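Local coordinates for protein nitrite reductase (Hyphomicrobium denitrificans, PDB 2DV6) that probably catalyses the copper-dependent reduction of nitrite to nitric oxide in denitrification, with electrons taken from cytochrome c, at residues 27-32 with 55-60; 31-36 with 67-72; 37-42 with 51-56; 76-81 with 113-118; 82-87 with 104-109. All coordinates share one frame; numbering follows the deposited sequence.

Interaction 1. Residues 27-32 with 55-60; sequences VVFTLR and PTLVVH
Val-27 meets Val-59 at the start of this contact between the two sheets of a cupredoxin-type beta-sandwich. The methyl Val-27 CG1 lies 3.8 Å from Val-59 CG2. The segments face each other across the interior, with strand axes 9.0 Å apart and nearly antiparallel at 166°. Phe-29 comes next and carries most of the contact. Its CG is anti to the carbonyl carbon (chi1 -63°), which projects the ring into the space between the sheets. Leu-57 lies over one ring face: its CB is 4.0 Å from the ring centroid and only 7° off the normal, a CH-pi contact. The isobutyl end of Leu-57 continues over the near end of the ring, where Leu-57 CD2 is 3.7 Å from Phe-29 CD2. At the ring edge, Val-59 CG2 approaches Phe-29 CE1 to 3.5 Å. The carbonyl Val-58 O is also at this edge, 3.8 Å from Phe-29 CZ. Further on, Leu-31 passes alongside Pro-55, and Leu-31 CD2 touches the proline ring at CG at 3.9 Å. The backbones make their pairings in their own sheets: Phe-29 bonds to Gln-66 and Asn-68. No hydrogen bond joins the two segments. The contact is mainly apolar: it is made by methyl groups, a proline ring and one aromatic ring, and cohesion here rests on their close packing and on the exclusion of water.

Interaction 2. Residues 31-36 with 67-72; sequences LRTGIA and VNLVNG
Between Leu-31 and Leu-69 the flat groups that meet are peptide units, joined through N-H and C=O and not stacked face on face. Leu-31 N donates to Asn-68 O (2.9 Å) and Leu-31 O accepts from Val-70 N (2.8 Å). Thr-33 N then bonds to Val-70 O at 3.0 Å. This is parallel pairing. Thr-33 OG1 sits between its backbone N and carbonyl carbon (chi1 70°), where it receives a nearly straight bond from Gly-72 N (2.9 Å). The same hydroxyl bonds to Glu-73. Thr-33 CG2 presses on Leu-69 CD2 at 3.5 Å, tighter than usual. Leu-31 CD1 rests on Val-67 CG1 at 4.0 Å. Gly-72 has a steric reason to lack a side chain, since a CB would collide with Thr-33 O. In the cupredoxin-type sheet, strand 39-45 flanks strand 27-36, and strand 97-103 flanks strand 64-70. The loop carrying the copper ligand His-77 touches Thr-33.

Interaction 3. Residues 37-42 with 51-56; sequences EGRMVY and HKINPT
Val-41 and Tyr-42 hold Ile-53 and Asn-54 in a strand-to-loop contact at the border of the N-terminal cupredoxin-type domain. Strand 39-45 is the outermost strand of its sheet within the chain. The chain then loops back, and residues 51-56 lie beside that strand before strand 57-60 begins. Ile-53 CG2, anti to the backbone N, makes an apolar contact with the valine branch, 3.8 Å from Val-41 CG1. The end of Arg-39 is also near, with Arg-39 NH1 4.3 Å from Ile-53 CG2. Arg-39 is bent at chi2 and chi3, and Val-41 CG1 of its own strand lies 4.1 Å above the guanidinium plane, toward the rim. The Asn-54 amide is wedged beside Val-41 and Tyr-42, with Asn-54 CG 4.1 Å from Val-41 CB. Its plane is turned 70° from the Tyr-42 ring. An alanine in place of Asn-54 would probably leave a gap beside Val-41 and the Tyr-42 ring. Tyr-42 runs inward from the contact. Its hydroxyl bonds to Asp-78 O, its ring packs edge-to-face with Tyr-112, and it touches Cys-114 and Met-124 of the copper site. This second-shell tyrosine thus ties the border strand to the metal loops. Backbone bonds to Gly-44 hold His-51 and Lys-52 on the same strand, and Asn-54 N donates to Tyr-42 O at 2.7 Å.

Interaction 4. Residues 76-81 with 113-118; sequences QHDVVV and YCSIAG. With CU (copper (II) ion), chain I.
Cys-114 SG binds copper at 2.2 Å and also accepts two backbone N-H groups, one from Asp-78 N across the contact (3.5 Å, 167°) and one from Ile-116 N. These bonds would probably tune the sulfur's charge. His-77 ND1 binds the same copper at 2.1 Å; His-119 and Met-124 complete the ligand set, that of a type 1 cupredoxin site. The His-77 ring is steadied by Glu-73, which accepts from NE2. Asp-78 clamps the cysteine loop with both oxygens. Its OD2 uses the syn lone pair for Ser-115 N (2.8 Å), while OD1 accepts a hydrogen bond from Ser-115 OG (2.6 Å). OD1 also forms a salt bridge with Arg-87. An alanine in place of Asp-78 would probably leave the Ser-115 donors and the Arg-87 charge without their mate. Val-80 CB lies over one face of the Tyr-113 ring, 4.0 Å from its centroid. Val-80 and Tyr-113 form an antiparallel hydrogen-bonded pair, joining strand 80-81 to strand 108-113, with strand 86-87 on the other side of 80-81.

Interaction 5. Residues 82-87 with 104-109; sequences DQYAAR and ASKVGE
Tyr-84 and Lys-106 join two surface connections of the cupredoxin-type sandwich. One is the turn between strands 80-81 and 86-87; the other leads from strand 97-103 of one sheet to strand 108-113 of the other. Tyr-84 has CG anti to the carbonyl carbon (chi1 -75°), which lets the ring reach across to the opposite loop. Lys-106 is bent at chi2 and chi4, and the two side chains run alongside each other, head to tail. Lys-106 CD lies over one ring face, 4.1 Å from Tyr-84 CZ. The bend at the end brings Lys-106 NZ to 4.3 Å from the Tyr-84 ring centroid, an off-centre cation-pi contact 32° from the normal. At the ring edge, Ser-105 N is 3.6 Å from Tyr-84 CE2. Phe-110 meets the same ring edge-to-face, and Phe-102 also meets it. The hydroxyl anchors the tip of the ring: Tyr-84 OH donates to Lys-106 O at 2.7 Å, with a C=O...donor angle of 118°.

All five interactions lie in the N-terminal cupredoxin-type domain. Interactions 1 and 2 share Leu-31 and Arg-32 on strand 27-36; the first packs that strand on the opposite sheet, the second pairs it within its own. Interaction 3 is nested in the loop closed by interaction 2, their centres about 9 Å apart. Interaction 4 holds the copper, and interactions 2 and 3 touch interaction 4: Leu-69 CG lies 3.5 Å from Val-79 CG2, and Tyr-42 OH lies 3.6 Å from Val-79 CA. The side chains of Thr-33 and Tyr-42 are each about 6 Å from the metal. Interaction 5 is centred about 16 Å from interaction 4. Val-81 N and Ala-86 O, 2.7 Å apart, probably form a hydrogen bond between them.

Interaction 1. Residues 27-32 with 55-60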
# COMPACT_ATOMS: atom_id res chain seq x y z
N VAL A 27 -23.86 -15.96 -22.47
CA VAL A 27 -23.21 -14.67 -22.47
C VAL A 27 -23.04 -14.25 -20.99
O VAL A 27 -23.98 -14.28 -20.19
CB VAL A 27 -23.97 -13.63 -23.41
CG1 VAL A 27 -25.40 -13.48 -23.01
CG2 VAL A 27 -23.27 -12.23 -23.41
N VAL A 28 -21.81 -13.93 -20.61
CA VAL A 28 -21.44 -13.78 -19.20
C VAL A 28 -21.12 -12.33 -18.92
O VAL A 28 -20.37 -11.75 -19.65
CB VAL A 28 -20.25 -14.69 -18.80
CG1 VAL A 28 -19.95 -14.56 -17.32
CG2 VAL A 28 -20.56 -16.18 -19.14
N PHE A 29 -21.72 -11.76 -17.88
CA PHE A 29 -21.43 -10.38 -17.47
C PHE A 29 -20.97 -10.43 -16.05
O PHE A 29 -21.60 -11.09 -15.23
CB PHE A 29 -22.70 -9.49 -17.55
CG PHE A 29 -23.25 -9.36 -18.94
CD1 PHE A 29 -24.33 -10.11 -19.34
CD2 PHE A 29 -22.60 -8.56 -19.88
CE1 PHE A 29 -24.81 -10.02 -20.63
CE2 PHE A 29 -23.08 -8.45 -21.19
CZ PHE A 29 -24.17 -9.18 -21.57
N THR A 30 -19.86 -9.75 -15.75
CA THR A 30 -19.41 -9.63 -14.36
C THR A 30 -19.60 -8.21 -13.84
O THR A 30 -19.24 -7.27 -14.52
CB THR A 30 -17.93 -10.11 -14.20
OG1 THR A 30 -17.87 -11.48 -14.62
CG2 THR A 30 -17.45 -10.00 -12.75
N LEU A 31 -20.21 -8.09 -12.65
CA LEU A 31 -20.50 -6.83 -11.98
C LEU A 31 -19.84 -6.89 -10.61
O LEU A 31 -20.02 -7.85 -9.85
CB LEU A 31 -22.03 -6.64 -11.80
CG LEU A 31 -22.90 -6.63 -13.07
CD1 LEU A 31 -24.45 -6.53 -12.80
CD2 LEU A 31 -22.48 -5.52 -14.00
N ARG A 32 -19.08 -5.86 -10.29
CA ARG A 32 -18.61 -5.70 -8.94
C ARG A 32 -19.34 -4.51 -8.34
O ARG A 32 -19.73 -3.61 -9.06
CB ARG A 32 -17.09 -5.52 -8.88
CG ARG A 32 -16.54 -4.26 -9.54
CD ARG A 32 -14.98 -4.19 -9.43
NE ARG A 32 -14.45 -3.25 -10.42
CZ ARG A 32 -14.12 -1.98 -10.16
NH1 ARG A 32 -14.25 -1.47 -8.93
NH2 ARG A 32 -13.66 -1.20 -11.15
N PRO A 55 -23.62 -0.71 -16.03
CA PRO A 55 -23.65 -0.92 -17.48
C PRO A 55 -24.95 -1.56 -18.01
O PRO A 55 -25.60 -2.40 -17.35
CB PRO A 55 -22.47 -1.87 -17.73
CG PRO A 55 -22.21 -2.52 -16.45
CD PRO A 55 -22.55 -1.49 -15.38
N THR A 56 -25.31 -1.13 -19.21
CA THR A 56 -26.36 -1.78 -19.97
C THR A 56 -25.80 -3.10 -20.46
O THR A 56 -24.72 -3.15 -21.08
CB THR A 56 -26.87 -0.89 -21.10
OG1 THR A 56 -27.34 0.34 -20.52
CG2 THR A 56 -28.05 -1.58 -21.85
N LEU A 57 -26.50 -4.18 -20.13
CA LEU A 57 -26.07 -5.51 -20.54
C LEU A 57 -26.84 -5.84 -21.80
O LEU A 57 -28.06 -6.04 -21.76
CB LEU A 57 -26.39 -6.50 -19.42
CG LEU A 57 -25.89 -6.15 -18.00
CD1 LEU A 57 -26.19 -7.26 -17.02
CD2 LEU A 57 -24.40 -5.85 -18.04
N VAL A 58 -26.17 -5.86 -22.94
CA VAL A 58 -26.90 -6.13 -24.17
C VAL A 58 -26.84 -7.56 -24.65
O VAL A 58 -25.77 -8.16 -24.81
CB VAL A 58 -26.88 -4.98 -25.28
CG1 VAL A 58 -26.01 -3.77 -24.93
CG2 VAL A 58 -26.72 -5.50 -26.73
N VAL A 59 -28.03 -8.07 -24.90
CA VAL A 59 -28.29 -9.47 -25.01
C VAL A 59 -29.30 -9.68 -26.16
O VAL A 59 -29.95 -8.73 -26.60
CB VAL A 59 -28.78 -9.95 -23.63
CG1 VAL A 59 -29.89 -10.96 -23.70
CG2 VAL A 59 -27.56 -10.38 -22.78
N HIS A 60 -29.37 -10.91 -26.68
CA HIS A 60 -30.28 -11.23 -27.78
C HIS A 60 -31.29 -12.27 -27.36
O HIS A 60 -31.00 -13.15 -26.53
CB HIS A 60 -29.52 -11.66 -29.05
CG HIS A 60 -28.77 -10.53 -29.69
ND1 HIS A 60 -29.29 -9.79 -30.73
CD2 HIS A 60 -27.56 -9.99 -29.42
CE1 HIS A 60 -28.41 -8.87 -31.10
NE2 HIS A 60 -27.36 -8.96 -30.31

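Interaction 2. Residues 31-36 with 67-72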
# COMPACT_ATOMS: atom_id res chain seq x y z
N LEU A 31 -20.21 -8.09 -12.65
CA LEU A 31 -20.50 -6.83 -11.98
C LEU A 31 -19.84 -6.89 -10.61
O LEU A 31 -20.02 -7.85 -9.85
CB LEU A 31 -22.03 -6.64 -11.80
CG LEU A 31 -22.90 -6.63 -13.07
CD1 LEU A 31 -24.45 -6.53 -12.80
CD2 LEU A 31 -22.48 -5.52 -14.00
N ARG A 32 -19.08 -5.86 -10.29
CA ARG A 32 -18.61 -5.70 -8.94
C ARG A 32 -19.34 -4.51 -8.34
O ARG A 32 -19.73 -3.61 -9.06
CB ARG A 32 -17.09 -5.52 -8.88
CG ARG A 32 -16.54 -4.26 -9.54
CD ARG A 32 -14.98 -4.19 -9.43
NE ARG A 32 -14.45 -3.25 -10.42
CZ ARG A 32 -14.12 -1.98 -10.16
NH1 ARG A 32 -14.25 -1.47 -8.93
NH2 ARG A 32 -13.66 -1.20 -11.15
N THR A 33 -19.59 -4.53 -7.05
CA THR A 33 -20.28 -3.41 -6.42
C THR A 33 -19.21 -2.39 -5.94
O THR A 33 -18.08 -2.77 -5.63
CB THR A 33 -21.18 -3.88 -5.25
OG1 THR A 33 -20.36 -4.32 -4.16
CG2 THR A 33 -22.14 -5.03 -5.67
N GLY A 34 -19.56 -1.12 -5.91
CA GLY A 34 -18.65 -0.12 -5.39
C GLY A 34 -19.24 1.27 -5.33
O GLY A 34 -20.43 1.47 -5.55
N ILE A 35 -18.40 2.23 -4.95
CA ILE A 35 -18.76 3.63 -4.93
C ILE A 35 -18.04 4.24 -6.10
O ILE A 35 -16.80 4.16 -6.20
CB ILE A 35 -18.27 4.34 -3.65
CG1 ILE A 35 -18.70 3.60 -2.36
CG2 ILE A 35 -18.74 5.80 -3.66
CD1 ILE A 35 -20.21 3.38 -2.16
N ALA A 36 -18.80 4.80 -7.03
CA ALA A 36 -18.19 5.44 -8.17
C ALA A 36 -19.11 6.52 -8.64
O ALA A 36 -20.33 6.45 -8.42
CB ALA A 36 -17.90 4.45 -9.27
N VAL A 67 -25.01 -13.82 -14.98
CA VAL A 67 -24.50 -12.64 -14.30
C VAL A 67 -23.70 -13.05 -13.07
O VAL A 67 -24.17 -13.82 -12.27
CB VAL A 67 -25.66 -11.68 -13.91
CG1 VAL A 67 -25.13 -10.47 -13.11
CG2 VAL A 67 -26.38 -11.18 -15.21
N ASN A 68 -22.46 -12.53 -12.96
CA ASN A 68 -21.58 -12.83 -11.83
C ASN A 68 -21.50 -11.57 -10.96
O ASN A 68 -20.97 -10.56 -11.39
CB ASN A 68 -20.16 -13.15 -12.29
CG ASN A 68 -20.08 -14.31 -13.27
OD1 ASN A 68 -20.86 -15.29 -13.21
ND2 ASN A 68 -19.08 -14.22 -14.15
N LEU A 69 -21.96 -11.65 -9.73
CA LEU A 69 -21.94 -10.49 -8.87
C LEU A 69 -20.83 -10.70 -7.85
O LEU A 69 -20.84 -11.72 -7.14
CB LEU A 69 -23.28 -10.39 -8.15
CG LEU A 69 -23.76 -9.14 -7.40
CD1 LEU A 69 -24.22 -9.44 -5.96
CD2 LEU A 69 -22.94 -7.85 -7.55
N VAL A 70 -19.91 -9.74 -7.76
CA VAL A 70 -18.87 -9.77 -6.73
C VAL A 70 -18.99 -8.51 -5.87
O VAL A 70 -19.06 -7.41 -6.38
CB VAL A 70 -17.43 -9.83 -7.37
CG1 VAL A 70 -16.33 -9.88 -6.30
CG2 VAL A 70 -17.34 -10.99 -8.37
N ASN A 71 -18.98 -8.70 -4.56
CA ASN A 71 -19.10 -7.63 -3.61
C ASN A 71 -17.74 -6.92 -3.53
O ASN A 71 -16.69 -7.55 -3.25
CB ASN A 71 -19.53 -8.24 -2.26
CG ASN A 71 -19.78 -7.22 -1.19
OD1 ASN A 71 -19.03 -6.25 -1.07
ND2 ASN A 71 -20.81 -7.44 -0.37
N GLY A 72 -17.76 -5.62 -3.81
CA GLY A 72 -16.54 -4.81 -3.87
C GLY A 72 -16.20 -4.12 -2.57
O GLY A 72 -15.05 -4.05 -2.18

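Interaction 3. Residues 37-42 with 51-56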
# COMPACT_ATOMS: atom_id res chain seq x y z
N GLU A 37 -18.53 7.53 -9.28
CA GLU A 37 -19.23 8.76 -9.64
C GLU A 37 -20.13 9.32 -8.56
O GLU A 37 -21.17 9.89 -8.88
CB GLU A 37 -20.08 8.55 -10.89
CG GLU A 37 -19.33 8.10 -12.15
CD GLU A 37 -20.32 7.75 -13.27
OE1 GLU A 37 -21.48 8.26 -13.22
OE2 GLU A 37 -19.95 6.97 -14.18
N GLY A 38 -19.76 9.15 -7.29
CA GLY A 38 -20.52 9.76 -6.16
C GLY A 38 -21.69 8.96 -5.57
O GLY A 38 -22.43 9.46 -4.70
N ARG A 39 -21.86 7.72 -6.02
CA ARG A 39 -23.01 6.88 -5.62
C ARG A 39 -22.54 5.46 -5.38
O ARG A 39 -21.46 5.07 -5.82
CB ARG A 39 -24.07 6.83 -6.74
CG ARG A 39 -24.75 8.16 -7.08
CD ARG A 39 -24.98 8.26 -8.59
NE ARG A 39 -26.06 7.38 -9.00
CZ ARG A 39 -26.12 6.72 -10.15
NH1 ARG A 39 -25.14 6.81 -11.06
NH2 ARG A 39 -27.18 5.94 -10.38
N MET A 40 -23.39 4.67 -4.75
CA MET A 40 -23.24 3.23 -4.64
C MET A 40 -23.83 2.62 -5.89
O MET A 40 -25.00 2.84 -6.20
CB MET A 40 -23.98 2.71 -3.41
CG MET A 40 -23.64 1.27 -3.02
SD MET A 40 -24.51 0.84 -1.48
CE MET A 40 -23.10 0.97 -0.41
N VAL A 41 -23.02 1.86 -6.62
CA VAL A 41 -23.36 1.44 -7.98
C VAL A 41 -22.82 0.04 -8.26
O VAL A 41 -22.13 -0.53 -7.41
CB VAL A 41 -22.76 2.40 -9.03
CG1 VAL A 41 -23.29 3.83 -8.81
CG2 VAL A 41 -21.20 2.35 -8.99
N TYR A 42 -23.14 -0.51 -9.43
CA TYR A 42 -22.44 -1.68 -9.97
C TYR A 42 -21.42 -1.18 -10.96
O TYR A 42 -21.66 -0.16 -11.63
CB TYR A 42 -23.39 -2.59 -10.76
CG TYR A 42 -24.54 -3.19 -9.98
CD1 TYR A 42 -25.80 -2.59 -10.01
CD2 TYR A 42 -24.37 -4.36 -9.22
CE1 TYR A 42 -26.89 -3.14 -9.31
CE2 TYR A 42 -25.47 -4.92 -8.49
CZ TYR A 42 -26.73 -4.30 -8.56
OH TYR A 42 -27.83 -4.83 -7.89
N HIS A 51 -15.26 -1.39 -16.55
CA HIS A 51 -15.22 -0.13 -15.79
C HIS A 51 -16.40 0.82 -16.00
O HIS A 51 -16.34 2.00 -15.59
CB HIS A 51 -13.88 0.64 -15.98
CG HIS A 51 -12.72 -0.03 -15.33
ND1 HIS A 51 -12.42 0.15 -14.00
CD2 HIS A 51 -11.82 -0.92 -15.81
CE1 HIS A 51 -11.38 -0.61 -13.68
NE2 HIS A 51 -10.99 -1.26 -14.77
N LYS A 52 -17.46 0.33 -16.62
CA LYS A 52 -18.63 1.15 -16.82
C LYS A 52 -19.56 1.08 -15.59
O LYS A 52 -19.78 0.00 -15.04
CB LYS A 52 -19.35 0.74 -18.12
CG LYS A 52 -18.51 0.98 -19.38
CD LYS A 52 -19.41 0.96 -20.58
CE LYS A 52 -18.63 1.22 -21.84
NZ LYS A 52 -19.11 0.26 -22.88
N ILE A 53 -20.04 2.24 -15.15
CA ILE A 53 -20.95 2.35 -13.99
C ILE A 53 -22.34 1.90 -14.45
O ILE A 53 -22.81 2.33 -15.50
CB ILE A 53 -21.05 3.82 -13.46
CG1 ILE A 53 -19.70 4.38 -12.98
CG2 ILE A 53 -22.14 3.98 -12.38
CD1 ILE A 53 -18.67 3.42 -12.49
N ASN A 54 -22.97 1.00 -13.68
CA ASN A 54 -24.32 0.51 -13.99
C ASN A 54 -24.50 0.16 -15.48
O ASN A 54 -25.39 0.71 -16.13
CB ASN A 54 -25.37 1.54 -13.54
CG ASN A 54 -25.41 1.72 -12.02
OD1 ASN A 54 -25.64 2.83 -11.52
ND2 ASN A 54 -25.18 0.62 -11.28
N PRO A 55 -23.62 -0.71 -16.03
CA PRO A 55 -23.65 -0.92 -17.48
C PRO A 55 -24.95 -1.56 -18.01
O PRO A 55 -25.60 -2.40 -17.35
CB PRO A 55 -22.47 -1.87 -17.73
CG PRO A 55 -22.21 -2.52 -16.45
CD PRO A 55 -22.55 -1.49 -15.38
N THR A 56 -25.31 -1.13 -19.21
CA THR A 56 -26.36 -1.78 -19.97
C THR A 56 -25.80 -3.10 -20.46
O THR A 56 -24.72 -3.15 -21.08
CB THR A 56 -26.87 -0.89 -21.10
OG1 THR A 56 -27.34 0.34 -20.52
CG2 THR A 56 -28.05 -1.58 -21.85

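Interaction 4. Residues 76-81 with 113-118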
# COMPACT_ATOMS: atom_id res chain seq x y z
N GLN A 76 -24.15 -5.15 2.10
CA GLN A 76 -24.92 -6.30 1.67
C GLN A 76 -25.52 -6.01 0.30
O GLN A 76 -25.99 -4.89 0.10
CB GLN A 76 -26.00 -6.54 2.71
CG GLN A 76 -26.72 -7.81 2.58
CD GLN A 76 -27.61 -8.06 3.79
OE1 GLN A 76 -28.29 -7.14 4.27
NE2 GLN A 76 -27.59 -9.30 4.30
N HIS A 77 -25.49 -6.97 -0.63
CA HIS A 77 -26.02 -6.74 -1.99
C HIS A 77 -26.67 -7.95 -2.63
O HIS A 77 -26.35 -9.07 -2.31
CB HIS A 77 -24.94 -6.26 -2.98
CG HIS A 77 -24.19 -5.04 -2.55
ND1 HIS A 77 -24.78 -3.81 -2.40
CD2 HIS A 77 -22.89 -4.87 -2.23
CE1 HIS A 77 -23.88 -2.92 -2.02
NE2 HIS A 77 -22.72 -3.54 -1.91
N ASP A 78 -27.55 -7.69 -3.60
CA ASP A 78 -27.87 -8.70 -4.61
C ASP A 78 -28.05 -8.01 -5.96
O ASP A 78 -27.72 -6.81 -6.09
CB ASP A 78 -29.08 -9.58 -4.21
CG ASP A 78 -30.40 -8.81 -4.03
OD1 ASP A 78 -31.38 -9.43 -3.51
OD2 ASP A 78 -30.49 -7.61 -4.43
N VAL A 79 -28.52 -8.77 -6.95
CA VAL A 79 -29.01 -8.26 -8.21
C VAL A 79 -30.34 -8.95 -8.46
O VAL A 79 -30.44 -10.17 -8.38
CB VAL A 79 -28.15 -8.68 -9.43
CG1 VAL A 79 -28.62 -7.93 -10.69
CG2 VAL A 79 -26.72 -8.44 -9.21
N VAL A 80 -31.36 -8.16 -8.78
CA VAL A 80 -32.67 -8.69 -9.14
C VAL A 80 -32.96 -8.25 -10.55
O VAL A 80 -32.75 -7.09 -10.89
CB VAL A 80 -33.77 -8.21 -8.14
CG1 VAL A 80 -35.18 -8.70 -8.55
CG2 VAL A 80 -33.43 -8.65 -6.74
N VAL A 81 -33.41 -9.17 -11.41
CA VAL A 81 -33.79 -8.77 -12.76
C VAL A 81 -35.29 -8.61 -12.84
O VAL A 81 -36.06 -9.57 -12.68
CB VAL A 81 -33.22 -9.64 -13.90
CG1 VAL A 81 -33.68 -9.07 -15.28
CG2 VAL A 81 -31.72 -9.67 -13.81
N TYR A 113 -31.40 -4.43 -10.42
CA TYR A 113 -31.23 -3.51 -9.28
C TYR A 113 -30.91 -4.30 -8.02
O TYR A 113 -31.11 -5.53 -7.98
CB TYR A 113 -32.50 -2.65 -9.08
CG TYR A 113 -33.71 -3.50 -8.73
CD1 TYR A 113 -34.01 -3.82 -7.40
CD2 TYR A 113 -34.53 -4.00 -9.73
CE1 TYR A 113 -35.10 -4.64 -7.08
CE2 TYR A 113 -35.64 -4.82 -9.42
CZ TYR A 113 -35.90 -5.13 -8.11
OH TYR A 113 -36.97 -5.92 -7.81
N CYS A 114 -30.43 -3.60 -6.99
CA CYS A 114 -30.17 -4.22 -5.71
C CYS A 114 -31.39 -4.05 -4.81
O CYS A 114 -31.94 -2.94 -4.73
CB CYS A 114 -28.92 -3.62 -5.05
SG CYS A 114 -28.62 -4.38 -3.46
N SER A 115 -31.79 -5.13 -4.14
CA SER A 115 -33.05 -5.15 -3.39
C SER A 115 -32.82 -4.85 -1.92
O SER A 115 -33.76 -4.80 -1.16
CB SER A 115 -33.72 -6.53 -3.50
OG SER A 115 -32.98 -7.48 -2.74
N ILE A 116 -31.56 -4.71 -1.51
CA ILE A 116 -31.25 -4.29 -0.14
C ILE A 116 -31.82 -2.88 0.13
O ILE A 116 -31.75 -1.97 -0.75
CB ILE A 116 -29.73 -4.42 0.13
CG1 ILE A 116 -29.25 -5.86 -0.17
CG2 ILE A 116 -29.34 -3.96 1.53
CD1 ILE A 116 -30.12 -6.99 0.49
N ALA A 117 -32.42 -2.69 1.31
CA ALA A 117 -33.11 -1.43 1.62
C ALA A 117 -32.21 -0.21 1.33
O ALA A 117 -31.10 -0.09 1.89
CB ALA A 117 -33.60 -1.42 3.11
N GLY A 118 -32.69 0.68 0.46
CA GLY A 118 -32.01 1.93 0.18
C GLY A 118 -31.09 1.88 -1.02
O GLY A 118 -30.84 2.90 -1.65
CU CU I . -26.84 -3.34 -2.66

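Interaction 5. Residues 82-87 with 104-109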
# COMPACT_ATOMS: atom_id res chain seq x y z
N ASP A 82 -35.67 -7.35 -13.08
CA ASP A 82 -37.03 -6.89 -12.87
C ASP A 82 -38.17 -7.77 -13.43
O ASP A 82 -39.10 -8.11 -12.68
CB ASP A 82 -37.21 -5.45 -13.33
CG ASP A 82 -38.54 -4.87 -12.87
OD1 ASP A 82 -39.09 -5.36 -11.84
OD2 ASP A 82 -39.04 -3.95 -13.55
N GLN A 83 -38.15 -8.16 -14.70
CA GLN A 83 -39.37 -8.90 -15.08
C GLN A 83 -39.19 -10.41 -15.26
O GLN A 83 -40.16 -11.13 -15.38
CB GLN A 83 -40.11 -8.21 -16.24
CG GLN A 83 -39.93 -6.68 -16.20
CD GLN A 83 -41.09 -5.90 -16.75
OE1 GLN A 83 -40.98 -5.26 -17.80
NE2 GLN A 83 -42.23 -5.93 -16.03
N TYR A 84 -37.95 -10.88 -15.20
CA TYR A 84 -37.63 -12.29 -15.35
C TYR A 84 -37.69 -13.04 -14.03
O TYR A 84 -37.65 -14.27 -14.01
CB TYR A 84 -36.26 -12.44 -15.98
CG TYR A 84 -36.24 -12.15 -17.46
CD1 TYR A 84 -35.98 -10.86 -17.93
CD2 TYR A 84 -36.51 -13.15 -18.39
CE1 TYR A 84 -35.96 -10.59 -19.29
CE2 TYR A 84 -36.49 -12.89 -19.74
CZ TYR A 84 -36.21 -11.61 -20.19
OH TYR A 84 -36.21 -11.36 -21.54
N ALA A 85 -37.77 -12.30 -12.93
CA ALA A 85 -37.67 -12.88 -11.58
C ALA A 85 -36.47 -13.84 -11.45
O ALA A 85 -36.59 -14.98 -10.99
CB ALA A 85 -38.98 -13.55 -11.17
N ALA A 86 -35.34 -13.38 -11.95
CA ALA A 86 -34.07 -14.04 -11.78
C ALA A 86 -33.31 -13.11 -10.82
O ALA A 86 -33.42 -11.87 -10.89
CB ALA A 86 -33.37 -14.13 -13.11
N ARG A 87 -32.56 -13.71 -9.91
CA ARG A 87 -31.77 -12.93 -8.97
C ARG A 87 -30.60 -13.74 -8.46
O ARG A 87 -30.59 -14.96 -8.52
CB ARG A 87 -32.64 -12.44 -7.81
CG ARG A 87 -33.21 -13.57 -6.89
CD ARG A 87 -33.43 -12.98 -5.49
NE ARG A 87 -34.67 -12.27 -5.43
CZ ARG A 87 -34.97 -11.18 -4.71
NH1 ARG A 87 -34.11 -10.54 -3.92
NH2 ARG A 87 -36.19 -10.72 -4.83
N ALA A 104 -33.11 -15.16 -21.81
CA ALA A 104 -33.67 -13.88 -22.22
C ALA A 104 -34.74 -14.13 -23.28
O ALA A 104 -34.54 -13.87 -24.47
CB ALA A 104 -32.56 -12.95 -22.73
N SER A 105 -35.88 -14.65 -22.84
CA SER A 105 -36.97 -15.06 -23.73
C SER A 105 -37.84 -13.91 -24.28
O SER A 105 -38.53 -14.12 -25.28
CB SER A 105 -37.85 -16.12 -23.07
OG SER A 105 -38.37 -15.63 -21.85
N LYS A 106 -37.81 -12.72 -23.64
CA LYS A 106 -38.61 -11.57 -24.13
C LYS A 106 -37.76 -10.36 -24.47
O LYS A 106 -37.03 -9.84 -23.62
CB LYS A 106 -39.70 -11.11 -23.13
CG LYS A 106 -40.14 -12.07 -22.02
CD LYS A 106 -40.32 -11.29 -20.64
CE LYS A 106 -41.02 -12.11 -19.49
NZ LYS A 106 -40.24 -13.31 -19.01
N VAL A 107 -37.90 -9.89 -25.72
CA VAL A 107 -37.34 -8.63 -26.25
C VAL A 107 -37.85 -7.47 -25.41
O VAL A 107 -38.93 -7.57 -24.83
CB VAL A 107 -37.70 -8.46 -27.77
CG1 VAL A 107 -37.34 -7.08 -28.31
CG2 VAL A 107 -37.00 -9.51 -28.61
N GLY A 108 -37.07 -6.40 -25.29
CA GLY A 108 -37.43 -5.22 -24.50
C GLY A 108 -36.30 -4.77 -23.56
O GLY A 108 -35.19 -5.31 -23.62
N GLU A 109 -36.59 -3.78 -22.71
CA GLU A 109 -35.62 -3.23 -21.76
C GLU A 109 -36.09 -3.53 -20.35
O GLU A 109 -37.24 -3.29 -20.03
CB GLU A 109 -35.48 -1.71 -21.93
CG GLU A 109 -34.96 -1.31 -23.32
CD GLU A 109 -34.37 0.12 -23.37
OE1 GLU A 109 -34.39 0.72 -24.50
OE2 GLU A 109 -33.90 0.63 -22.29